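Local coordinates for oxysterol-binding protein homolog 3 (Saccharomyces cerevisiae, PDB 4IC4), which carries lipids in a hydrophobic pocket between membranes through the cytosol, binding sterols and phosphatidylinositol 4-phosphate through its OSBP-related domain, at residues 120-130 against 319-330; 59-67 against 335-343. One frame throughout, in Å; residues are numbered along the deposited sequence.

Contact 1 of 2, residues 120-130 against 319-330; sequences FNPLLAETFEL and TDSRLRPDIRAY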
loop_
_atom_site.group_PDB
_atom_site.type_symbol
_atom_site.label_atom_id
_atom_site.label_comp_id
_atom_site.label_asym_id
_atom_site.label_seq_id
_atom_site.Cartn_x
_atom_site.Cartn_y
_atom_site.Cartn_z
ATOM N N PHE A 120 -10.124 3.874 -3.993
ATOM C CA PHE A 120 -10.715 5.208 -3.954
ATOM C C PHE A 120 -9.617 6.202 -3.592
ATOM O O PHE A 120 -8.736 5.895 -2.779
ATOM C CB PHE A 120 -11.772 5.304 -2.857
ATOM C CG PHE A 120 -13.097 4.699 -3.212
ATOM C CD1 PHE A 120 -14.213 5.511 -3.392
ATOM C CD2 PHE A 120 -13.249 3.322 -3.301
ATOM C CE1 PHE A 120 -15.463 4.959 -3.650
ATOM C CE2 PHE A 120 -14.495 2.759 -3.557
ATOM C CZ PHE A 120 -15.607 3.582 -3.730
ATOM N N ASN A 121 -9.665 7.390 -4.185
ATOM C CA ASN A 121 -8.696 8.428 -3.854
ATOM C C ASN A 121 -9.089 8.973 -2.483
ATOM O O ASN A 121 -10.223 9.397 -2.277
ATOM C CB ASN A 121 -8.749 9.571 -4.870
ATOM C CG ASN A 121 -8.280 9.152 -6.241
ATOM O OD1 ASN A 121 -7.174 8.645 -6.400
ATOM N ND2 ASN A 121 -9.121 9.371 -7.247
ATOM N N PRO A 122 -8.161 8.954 -1.520
ATOM C CA PRO A 122 -8.523 9.479 -0.202
ATOM C C PRO A 122 -8.751 10.984 -0.278
ATOM O O PRO A 122 -8.302 11.649 -1.210
ATOM C CB PRO A 122 -7.301 9.149 0.653
ATOM C CG PRO A 122 -6.670 7.986 -0.055
ATOM C CD PRO A 122 -6.817 8.358 -1.505
ATOM N N LEU A 123 -9.460 11.514 0.707
ATOM C CA LEU A 123 -9.696 12.944 0.770
ATOM C C LEU A 123 -8.517 13.542 1.531
ATOM O O LEU A 123 -7.858 12.850 2.303
ATOM C CB LEU A 123 -10.981 13.235 1.546
ATOM C CG LEU A 123 -12.251 12.609 0.974
ATOM C CD1 LEU A 123 -13.409 12.848 1.934
ATOM C CD2 LEU A 123 -12.545 13.205 -0.400
ATOM N N LEU A 124 -8.224 14.814 1.296
ATOM C CA LEU A 124 -7.158 15.448 2.045
ATOM C C LEU A 124 -7.561 15.344 3.524
ATOM O O LEU A 124 -8.708 15.616 3.884
ATOM C CB LEU A 124 -7.019 16.916 1.637
ATOM C CG LEU A 124 -6.008 17.752 2.422
ATOM C CD1 LEU A 124 -4.603 17.194 2.254
ATOM C CD2 LEU A 124 -6.069 19.182 1.911
ATOM N N ALA A 125 -6.616 14.932 4.363
ATOM C CA ALA A 125 -6.829 14.787 5.803
ATOM C C ALA A 125 -7.527 13.487 6.188
ATOM O O ALA A 125 -7.792 13.246 7.364
ATOM C CB ALA A 125 -7.589 15.992 6.363
ATOM N N GLU A 126 -7.846 12.660 5.198
ATOM C CA GLU A 126 -8.437 11.362 5.492
ATOM C C GLU A 126 -7.304 10.569 6.155
ATOM O O GLU A 126 -6.125 10.770 5.849
ATOM C CB GLU A 126 -8.884 10.667 4.199
ATOM C CG GLU A 126 -9.436 9.256 4.393
ATOM C CD GLU A 126 -10.053 8.690 3.121
ATOM O OE1 GLU A 126 -10.077 7.451 2.962
ATOM O OE2 GLU A 126 -10.523 9.486 2.281
ATOM N N THR A 127 -7.662 9.664 7.056
ATOM C CA THR A 127 -6.669 8.863 7.752
ATOM C C THR A 127 -7.030 7.390 7.697
ATOM O O THR A 127 -8.136 7.019 7.306
ATOM C CB THR A 127 -6.581 9.264 9.242
ATOM O OG1 THR A 127 -7.882 9.161 9.841
ATOM C CG2 THR A 127 -6.064 10.684 9.389
ATOM N N PHE A 128 -6.075 6.549 8.053
ATOM C CA PHE A 128 -6.338 5.127 8.133
ATOM C C PHE A 128 -5.397 4.531 9.150
ATOM O O PHE A 128 -4.179 4.597 9.000
ATOM C CB PHE A 128 -6.156 4.405 6.798
ATOM C CG PHE A 128 -6.352 2.918 6.899
ATOM C CD1 PHE A 128 -7.588 2.389 7.264
ATOM C CD2 PHE A 128 -5.291 2.045 6.672
ATOM C CE1 PHE A 128 -7.766 1.010 7.405
ATOM C CE2 PHE A 128 -5.456 0.665 6.810
ATOM C CZ PHE A 128 -6.698 0.143 7.179
ATOM N N GLU A 129 -5.965 3.977 10.210
ATOM C CA GLU A 129 -5.161 3.337 11.231
ATOM C C GLU A 129 -5.296 1.835 11.038
ATOM O O GLU A 129 -6.297 1.353 10.501
ATOM C CB GLU A 129 -5.655 3.693 12.637
ATOM C CG GLU A 129 -7.035 3.122 12.972
ATOM C CD GLU A 129 -7.305 3.065 14.469
ATOM O OE1 GLU A 129 -7.608 1.965 14.969
ATOM O OE2 GLU A 129 -7.224 4.110 15.144
ATOM N N LEU A 130 -4.282 1.101 11.471
ATOM C CA LEU A 130 -4.310 -0.348 11.379
ATOM C C LEU A 130 -3.507 -0.937 12.522
ATOM O O LEU A 130 -2.277 -0.861 12.546
ATOM C CB LEU A 130 -3.744 -0.833 10.039
ATOM C CG LEU A 130 -3.744 -2.359 9.875
ATOM C CD1 LEU A 130 -5.172 -2.900 9.921
ATOM C CD2 LEU A 130 -3.075 -2.728 8.566
ATOM N N THR A 319 -12.238 10.887 10.531
ATOM C CA THR A 319 -11.559 10.777 9.245
ATOM C C THR A 319 -11.092 9.416 8.726
ATOM O O THR A 319 -10.561 9.340 7.616
ATOM C CB THR A 319 -10.319 11.692 9.261
ATOM O OG1 THR A 319 -9.478 11.306 10.355
ATOM C CG2 THR A 319 -10.719 13.160 9.445
ATOM N N ASP A 320 -11.269 8.346 9.495
ATOM C CA ASP A 320 -10.782 7.041 9.047
ATOM C C ASP A 320 -11.477 6.529 7.785
ATOM O O ASP A 320 -12.686 6.707 7.610
ATOM C CB ASP A 320 -10.937 6.017 10.171
ATOM C CG ASP A 320 -10.104 4.764 9.942
ATOM O OD1 ASP A 320 -8.895 4.774 10.258
ATOM O OD2 ASP A 320 -10.659 3.765 9.442
ATOM N N SER A 321 -10.713 5.883 6.907
ATOM C CA SER A 321 -11.271 5.341 5.667
ATOM C C SER A 321 -12.435 4.384 5.922
ATOM O O SER A 321 -13.323 4.247 5.080
ATOM C CB SER A 321 -10.194 4.605 4.867
ATOM O OG SER A 321 -9.170 5.484 4.432
ATOM N N ARG A 322 -12.433 3.718 7.072
ATOM C CA ARG A 322 -13.514 2.785 7.395
ATOM C C ARG A 322 -14.848 3.499 7.577
ATOM O O ARG A 322 -15.898 2.856 7.586
ATOM C CB ARG A 322 -13.209 2.019 8.680
ATOM C CG ARG A 322 -11.976 1.136 8.633
ATOM C CD ARG A 322 -11.806 0.426 9.961
ATOM N NE ARG A 322 -10.586 -0.374 10.026
ATOM C CZ ARG A 322 -9.371 0.120 10.235
ATOM N NH1 ARG A 322 -9.195 1.425 10.401
ATOM N NH2 ARG A 322 -8.327 -0.699 10.296
ATOM N N LEU A 323 -14.807 4.819 7.727
ATOM C CA LEU A 323 -16.028 5.585 7.931
ATOM C C LEU A 323 -16.551 6.241 6.656
ATOM O O LEU A 323 -17.581 6.919 6.677
ATOM C CB LEU A 323 -15.805 6.635 9.028
ATOM C CG LEU A 323 -15.359 6.052 10.377
ATOM C CD1 LEU A 323 -15.190 7.169 11.400
ATOM C CD2 LEU A 323 -16.376 5.022 10.860
ATOM N N ARG A 324 -15.856 6.041 5.539
ATOM C CA ARG A 324 -16.308 6.628 4.280
ATOM C C ARG A 324 -17.565 5.932 3.782
ATOM O O ARG A 324 -17.594 4.710 3.611
ATOM C CB ARG A 324 -15.209 6.564 3.216
ATOM C CG ARG A 324 -14.209 7.688 3.379
ATOM C CD ARG A 324 -13.256 7.816 2.217
ATOM N NE ARG A 324 -13.915 8.008 0.927
ATOM C CZ ARG A 324 -13.280 8.462 -0.148
ATOM N NH1 ARG A 324 -11.994 8.776 -0.068
ATOM N NH2 ARG A 324 -13.909 8.576 -1.309
ATOM N N PRO A 325 -18.623 6.710 3.530
ATOM C CA PRO A 325 -19.892 6.154 3.057
ATOM C C PRO A 325 -19.900 5.594 1.647
ATOM O O PRO A 325 -20.621 4.631 1.367
ATOM C CB PRO A 325 -20.864 7.320 3.225
ATOM C CG PRO A 325 -20.003 8.505 2.990
ATOM C CD PRO A 325 -18.737 8.160 3.756
ATOM N N ASP A 326 -19.116 6.186 0.754
ATOM C CA ASP A 326 -19.085 5.689 -0.611
ATOM C C ASP A 326 -18.376 4.340 -0.671
ATOM O O ASP A 326 -18.853 3.409 -1.325
ATOM C CB ASP A 326 -18.434 6.713 -1.555
ATOM C CG ASP A 326 -17.079 7.221 -1.070
ATOM O OD1 ASP A 326 -16.689 6.998 0.099
ATOM O OD2 ASP A 326 -16.405 7.885 -1.886
ATOM N N ILE A 327 -17.258 4.220 0.034
ATOM C CA ILE A 327 -16.533 2.959 0.049
ATOM C C ILE A 327 -17.392 1.874 0.701
ATOM O O ILE A 327 -17.451 0.744 0.214
ATOM C CB ILE A 327 -15.200 3.076 0.826
ATOM C CG1 ILE A 327 -14.297 4.129 0.168
ATOM C CG2 ILE A 327 -14.508 1.708 0.877
ATOM C CD1 ILE A 327 -12.899 4.235 0.783
ATOM N N ARG A 328 -18.070 2.223 1.794
ATOM C CA ARG A 328 -18.908 1.258 2.502
ATOM C C ARG A 328 -20.097 0.795 1.666
ATOM O O ARG A 328 -20.369 -0.401 1.579
ATOM C CB ARG A 328 -19.413 1.850 3.823
ATOM C CG ARG A 328 -20.190 0.857 4.682
ATOM C CD ARG A 328 -19.299 -0.285 5.142
ATOM N NE ARG A 328 -18.188 0.210 5.946
ATOM C CZ ARG A 328 -17.123 -0.508 6.286
ATOM N NH1 ARG A 328 -17.010 -1.770 5.892
ATOM N NH2 ARG A 328 -16.166 0.035 7.024
ATOM N N ALA A 329 -20.799 1.741 1.055
ATOM C CA ALA A 329 -21.950 1.400 0.231
ATOM C C ALA A 329 -21.518 0.515 -0.936
ATOM O O ALA A 329 -22.199 -0.456 -1.274
ATOM C CB ALA A 329 -22.616 2.669 -0.283
ATOM N N TYR A 330 -20.378 0.848 -1.536
ATOM C CA TYR A 330 -19.842 0.094 -2.666
ATOM C C TYR A 330 -19.474 -1.319 -2.225
ATOM O O TYR A 330 -19.752 -2.293 -2.927
ATOM C CB TYR A 330 -18.601 0.800 -3.222
ATOM C CG TYR A 330 -18.086 0.233 -4.525
ATOM C CD1 TYR A 330 -18.870 0.260 -5.678
ATOM C CD2 TYR A 330 -16.797 -0.294 -4.616
ATOM C CE1 TYR A 330 -18.383 -0.221 -6.892
ATOM C CE2 TYR A 330 -16.301 -0.779 -5.825
ATOM C CZ TYR A 330 -17.098 -0.736 -6.958
ATOM O OH TYR A 330 -16.597 -1.186 -8.158
HETATM O O HOH W 1 -12.571 9.517 -3.720
HETATM O O HOH W 2 -7.888 6.999 11.431
#

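Contact 2 of 2, residues 59-67 against 335-343; sequences IAMPVTSNE and VDKAEEWKL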
loop_
_atom_site.group_PDB
_atom_site.type_symbol
_atom_site.label_atom_id
_atom_site.label_comp_id
_atom_site.label_asym_id
_atom_site.label_seq_id
_atom_site.Cartn_x
_atom_site.Cartn_y
_atom_site.Cartn_z
ATOM N N ILE A 59 -8.772 12.220 -12.885
ATOM C CA ILE A 59 -9.900 11.966 -13.773
ATOM C C ILE A 59 -11.154 11.499 -13.033
ATOM O O ILE A 59 -11.088 10.627 -12.165
ATOM C CB ILE A 59 -9.534 10.905 -14.837
ATOM C CG1 ILE A 59 -8.315 11.371 -15.637
ATOM C CG2 ILE A 59 -10.716 10.658 -15.765
ATOM C CD1 ILE A 59 -8.453 12.762 -16.227
ATOM N N ALA A 60 -12.294 12.084 -13.388
ATOM C CA ALA A 60 -13.564 11.716 -12.772
ATOM C C ALA A 60 -13.921 10.314 -13.249
ATOM O O ALA A 60 -14.329 10.120 -14.394
ATOM C CB ALA A 60 -14.650 12.703 -13.174
ATOM N N MET A 61 -13.756 9.338 -12.364
ATOM C CA MET A 61 -14.042 7.951 -12.697
ATOM C C MET A 61 -15.294 7.460 -11.989
ATOM O O MET A 61 -15.575 7.853 -10.858
ATOM C CB MET A 61 -12.864 7.065 -12.286
ATOM C CG MET A 61 -11.532 7.459 -12.894
ATOM S SD MET A 61 -11.398 6.996 -14.624
ATOM C CE MET A 61 -10.517 5.440 -14.475
ATOM N N PRO A 62 -16.070 6.591 -12.650
ATOM C CA PRO A 62 -17.281 6.082 -12.007
ATOM C C PRO A 62 -16.837 5.208 -10.841
ATOM O O PRO A 62 -15.735 4.653 -10.861
ATOM C CB PRO A 62 -17.949 5.282 -13.123
ATOM C CG PRO A 62 -16.781 4.772 -13.901
ATOM C CD PRO A 62 -15.883 5.984 -13.978
ATOM N N VAL A 63 -17.683 5.085 -9.827
ATOM C CA VAL A 63 -17.340 4.283 -8.660
ATOM C C VAL A 63 -17.093 2.815 -9.028
ATOM O O VAL A 63 -16.429 2.084 -8.294
ATOM C CB VAL A 63 -18.449 4.370 -7.583
ATOM C CG1 VAL A 63 -19.688 3.617 -8.038
ATOM C CG2 VAL A 63 -17.934 3.830 -6.262
ATOM N N THR A 64 -17.615 2.390 -10.175
ATOM C CA THR A 64 -17.440 1.011 -10.617
ATOM C C THR A 64 -16.005 0.715 -11.051
ATOM O O THR A 64 -15.629 -0.448 -11.220
ATOM C CB THR A 64 -18.399 0.682 -11.773
ATOM O OG1 THR A 64 -18.281 1.687 -12.786
ATOM C CG2 THR A 64 -19.834 0.619 -11.268
ATOM N N SER A 65 -15.207 1.766 -11.230
ATOM C CA SER A 65 -13.806 1.612 -11.614
ATOM C C SER A 65 -12.954 1.361 -10.373
ATOM O O SER A 65 -11.755 1.111 -10.474
ATOM C CB SER A 65 -13.290 2.875 -12.305
ATOM O OG SER A 65 -13.997 3.149 -13.503
ATOM N N ASN A 66 -13.581 1.436 -9.204
ATOM C CA ASN A 66 -12.872 1.245 -7.942
ATOM C C ASN A 66 -13.063 -0.127 -7.306
ATOM O O ASN A 66 -13.936 -0.907 -7.698
ATOM C CB ASN A 66 -13.348 2.283 -6.916
ATOM C CG ASN A 66 -13.022 3.704 -7.314
ATOM O OD1 ASN A 66 -13.775 4.631 -7.003
ATOM N ND2 ASN A 66 -11.898 3.895 -7.983
ATOM N N GLU A 67 -12.206 -0.405 -6.324
ATOM C CA GLU A 67 -12.294 -1.600 -5.498
ATOM C C GLU A 67 -12.660 -0.950 -4.156
ATOM O O GLU A 67 -12.361 0.229 -3.939
ATOM C CB GLU A 67 -10.962 -2.356 -5.434
ATOM C CG GLU A 67 -9.753 -1.518 -5.092
ATOM C CD GLU A 67 -8.474 -2.335 -5.079
ATOM O OE1 GLU A 67 -8.483 -3.464 -5.615
ATOM O OE2 GLU A 67 -7.461 -1.844 -4.542
ATOM N N VAL A 335 -24.411 0.129 -5.294
ATOM C CA VAL A 335 -23.713 0.930 -6.295
ATOM C C VAL A 335 -24.229 2.349 -6.525
ATOM O O VAL A 335 -23.449 3.301 -6.512
ATOM C CB VAL A 335 -23.684 0.199 -7.652
ATOM C CG1 VAL A 335 -22.939 1.040 -8.682
ATOM C CG2 VAL A 335 -23.018 -1.160 -7.492
ATOM N N ASP A 336 -25.529 2.491 -6.761
ATOM C CA ASP A 336 -26.106 3.810 -6.995
ATOM C C ASP A 336 -25.768 4.769 -5.861
ATOM O O ASP A 336 -25.364 5.910 -6.098
ATOM C CB ASP A 336 -27.625 3.702 -7.153
ATOM C CG ASP A 336 -28.029 3.104 -8.487
ATOM O OD1 ASP A 336 -27.525 2.012 -8.830
ATOM O OD2 ASP A 336 -28.853 3.723 -9.192
ATOM N N LYS A 337 -25.933 4.303 -4.628
ATOM C CA LYS A 337 -25.633 5.133 -3.474
ATOM C C LYS A 337 -24.147 5.449 -3.401
ATOM O O LYS A 337 -23.765 6.566 -3.057
ATOM C CB LYS A 337 -26.094 4.450 -2.184
ATOM C CG LYS A 337 -27.571 4.658 -1.895
ATOM C CD LYS A 337 -27.873 6.137 -1.674
ATOM C CE LYS A 337 -29.369 6.413 -1.642
ATOM N NZ LYS A 337 -30.065 5.677 -0.550
ATOM N N ALA A 338 -23.310 4.469 -3.732
ATOM C CA ALA A 338 -21.869 4.678 -3.701
ATOM C C ALA A 338 -21.474 5.781 -4.676
ATOM O O ALA A 338 -20.644 6.634 -4.358
ATOM C CB ALA A 338 -21.142 3.387 -4.049
ATOM N N GLU A 339 -22.066 5.770 -5.866
ATOM C CA GLU A 339 -21.752 6.790 -6.854
ATOM C C GLU A 339 -22.172 8.169 -6.351
ATOM O O GLU A 339 -21.420 9.136 -6.462
ATOM C CB GLU A 339 -22.455 6.498 -8.180
ATOM C CG GLU A 339 -22.172 7.544 -9.247
ATOM C CD GLU A 339 -20.743 7.495 -9.751
ATOM O OE1 GLU A 339 -20.225 8.552 -10.172
ATOM O OE2 GLU A 339 -20.142 6.398 -9.739
ATOM N N GLU A 340 -23.374 8.256 -5.790
ATOM C CA GLU A 340 -23.866 9.531 -5.287
ATOM C C GLU A 340 -22.961 10.053 -4.174
ATOM O O GLU A 340 -22.638 11.240 -4.126
ATOM C CB GLU A 340 -25.296 9.379 -4.767
ATOM C CG GLU A 340 -26.037 10.695 -4.624
ATOM C CD GLU A 340 -27.496 10.508 -4.244
ATOM O OE1 GLU A 340 -28.189 9.715 -4.917
ATOM O OE2 GLU A 340 -27.949 11.160 -3.280
ATOM N N TRP A 341 -22.549 9.158 -3.281
ATOM C CA TRP A 341 -21.677 9.549 -2.182
ATOM C C TRP A 341 -20.286 9.949 -2.669
ATOM O O TRP A 341 -19.700 10.899 -2.155
ATOM C CB TRP A 341 -21.558 8.418 -1.158
ATOM C CG TRP A 341 -22.615 8.450 -0.095
ATOM C CD1 TRP A 341 -23.586 7.514 0.130
ATOM C CD2 TRP A 341 -22.784 9.455 0.909
ATOM N NE1 TRP A 341 -24.348 7.877 1.218
ATOM C CE2 TRP A 341 -23.877 9.063 1.715
ATOM C CE3 TRP A 341 -22.116 10.649 1.210
ATOM C CZ2 TRP A 341 -24.317 9.824 2.800
ATOM C CZ3 TRP A 341 -22.555 11.407 2.292
ATOM C CH2 TRP A 341 -23.645 10.989 3.073
ATOM N N LYS A 342 -19.752 9.219 -3.649
ATOM C CA LYS A 342 -18.431 9.545 -4.177
ATOM C C LYS A 342 -18.447 10.980 -4.698
ATOM O O LYS A 342 -17.579 11.788 -4.365
ATOM C CB LYS A 342 -18.047 8.572 -5.298
ATOM C CG LYS A 342 -16.645 8.795 -5.851
ATOM C CD LYS A 342 -16.250 7.711 -6.843
ATOM C CE LYS A 342 -14.869 7.985 -7.420
ATOM N NZ LYS A 342 -14.459 6.944 -8.403
ATOM N N LEU A 343 -19.453 11.299 -5.505
ATOM C CA LEU A 343 -19.583 12.644 -6.054
ATOM C C LEU A 343 -19.746 13.680 -4.945
ATOM O O LEU A 343 -19.177 14.770 -5.013
ATOM C CB LEU A 343 -20.779 12.707 -7.003
ATOM C CG LEU A 343 -20.673 11.824 -8.248
ATOM C CD1 LEU A 343 -21.978 11.867 -9.025
ATOM C CD2 LEU A 343 -19.513 12.295 -9.117
HETATM O O HOH W 3 -17.675 9.578 -9.989
#

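Contact 1 of 2, residues 120-130 against 319-330
Phe-120 lies flat against Ile-327, whose CG1 sits 3.6 Å above the centre of the ring in a CH-pi contact, and its edge points at the face of Tyr-330 in an offset edge-to-face pair (planes 72° apart). An aromatic suits this place because its face and edge serve two residues of helix 325-331. Arg-324 bends at chi3 (57°) and brings its guanidinium between Phe-120 CB on one face and Leu-123 CG on the other. Its NH1 donates to Asn-121 O and to the syn lone pair of Glu-126 OE2, both at 2.9 Å; NE and NH2 grip Asp-326 side-on, one nitrogen to each oxygen. Glu-126 takes Leu-123 N as a second donor to OE2 and Ser-321 OG (2.6 Å) at the anti lone pair of OE1. Thr-127 N donates to Thr-319 O and Thr-127 O accepts from Ser-321 N in a single beta bridge between Thr-127 and Asp-320. Arg-322 holds Glu-129 O end-on with NH1 and NH2, Phe-128 CE1 lying over one guanidinium face toward its rim, and NH1 forms a salt bridge with Asp-320 OD2 (2.9 Å). Both buried arginines thus have carboxylate partners, which probably keeps all these groups charged.

Contact 2 of 2, residues 59-67 against 335-343
Lys-342 reaches across to Met-61 and Asn-66 with every torsion beyond CG near 180°, and its NZ donates two hydrogen bonds, to Met-61 O and to Asn-66 OD1, each 2.8 Å long. The first meets the peptide oxygen from well above its carbonyl plane; the second comes in tilted 27° from the amide plane. A lysine suits the site because its length lets a helix residue satisfy a loop carbonyl and an amide together. Asn-66 uses its other end as well, ND2 donating to Lys-118 O. Met-61 O has a second donor, a water that also donates to Glu-339 OE1 at 2.8 Å. Here the start of helix 335-354 packs on Met-61, Pro-62 and the 3-10 turn 63-65; Met-61, with Ile-59 and Ala-60 just before it, belongs to the phosphatidylinositol 4-phosphate site, as does Lys-118. Glu-339, bent at chi2 (70°), turns its carboxylate back to the loop, where Val-63 N donates almost straight (174°) to the syn lone pair of OE2, 2.8 Å away. Val-63 suits the turn by its branching: CG2 rests 3.9 Å from the small Ala-338 CB, and CG1 faces Val-335 CG1. Thr-64 CG2 touches that same Val-335 methyl.

In the fold
Both contacts lie in the OSBP-related domain, on the same side of its centre, with their own centres about 13 Å apart. Contact 1 is nested within the long loop that contact 2 closes: 59-67 comes first, then 120-130, which enters the first barrel strand, and after the last barrel strand come 319-330 and 335-343. Helices 325-331 and 335-354 follow each other in the chain, so the later segments of both contacts are near neighbours in sequence, four residues apart. Tyr-330 joins the two, its OH probably hydrogen-bonded to Asn-66 O (2.7 Å). The loop 59-67 and the first barrel strand are thereby tied to the helices that follow the last, beside Lys-118 and Gln-349, residues that bind phosphatidylinositol 4-phosphate.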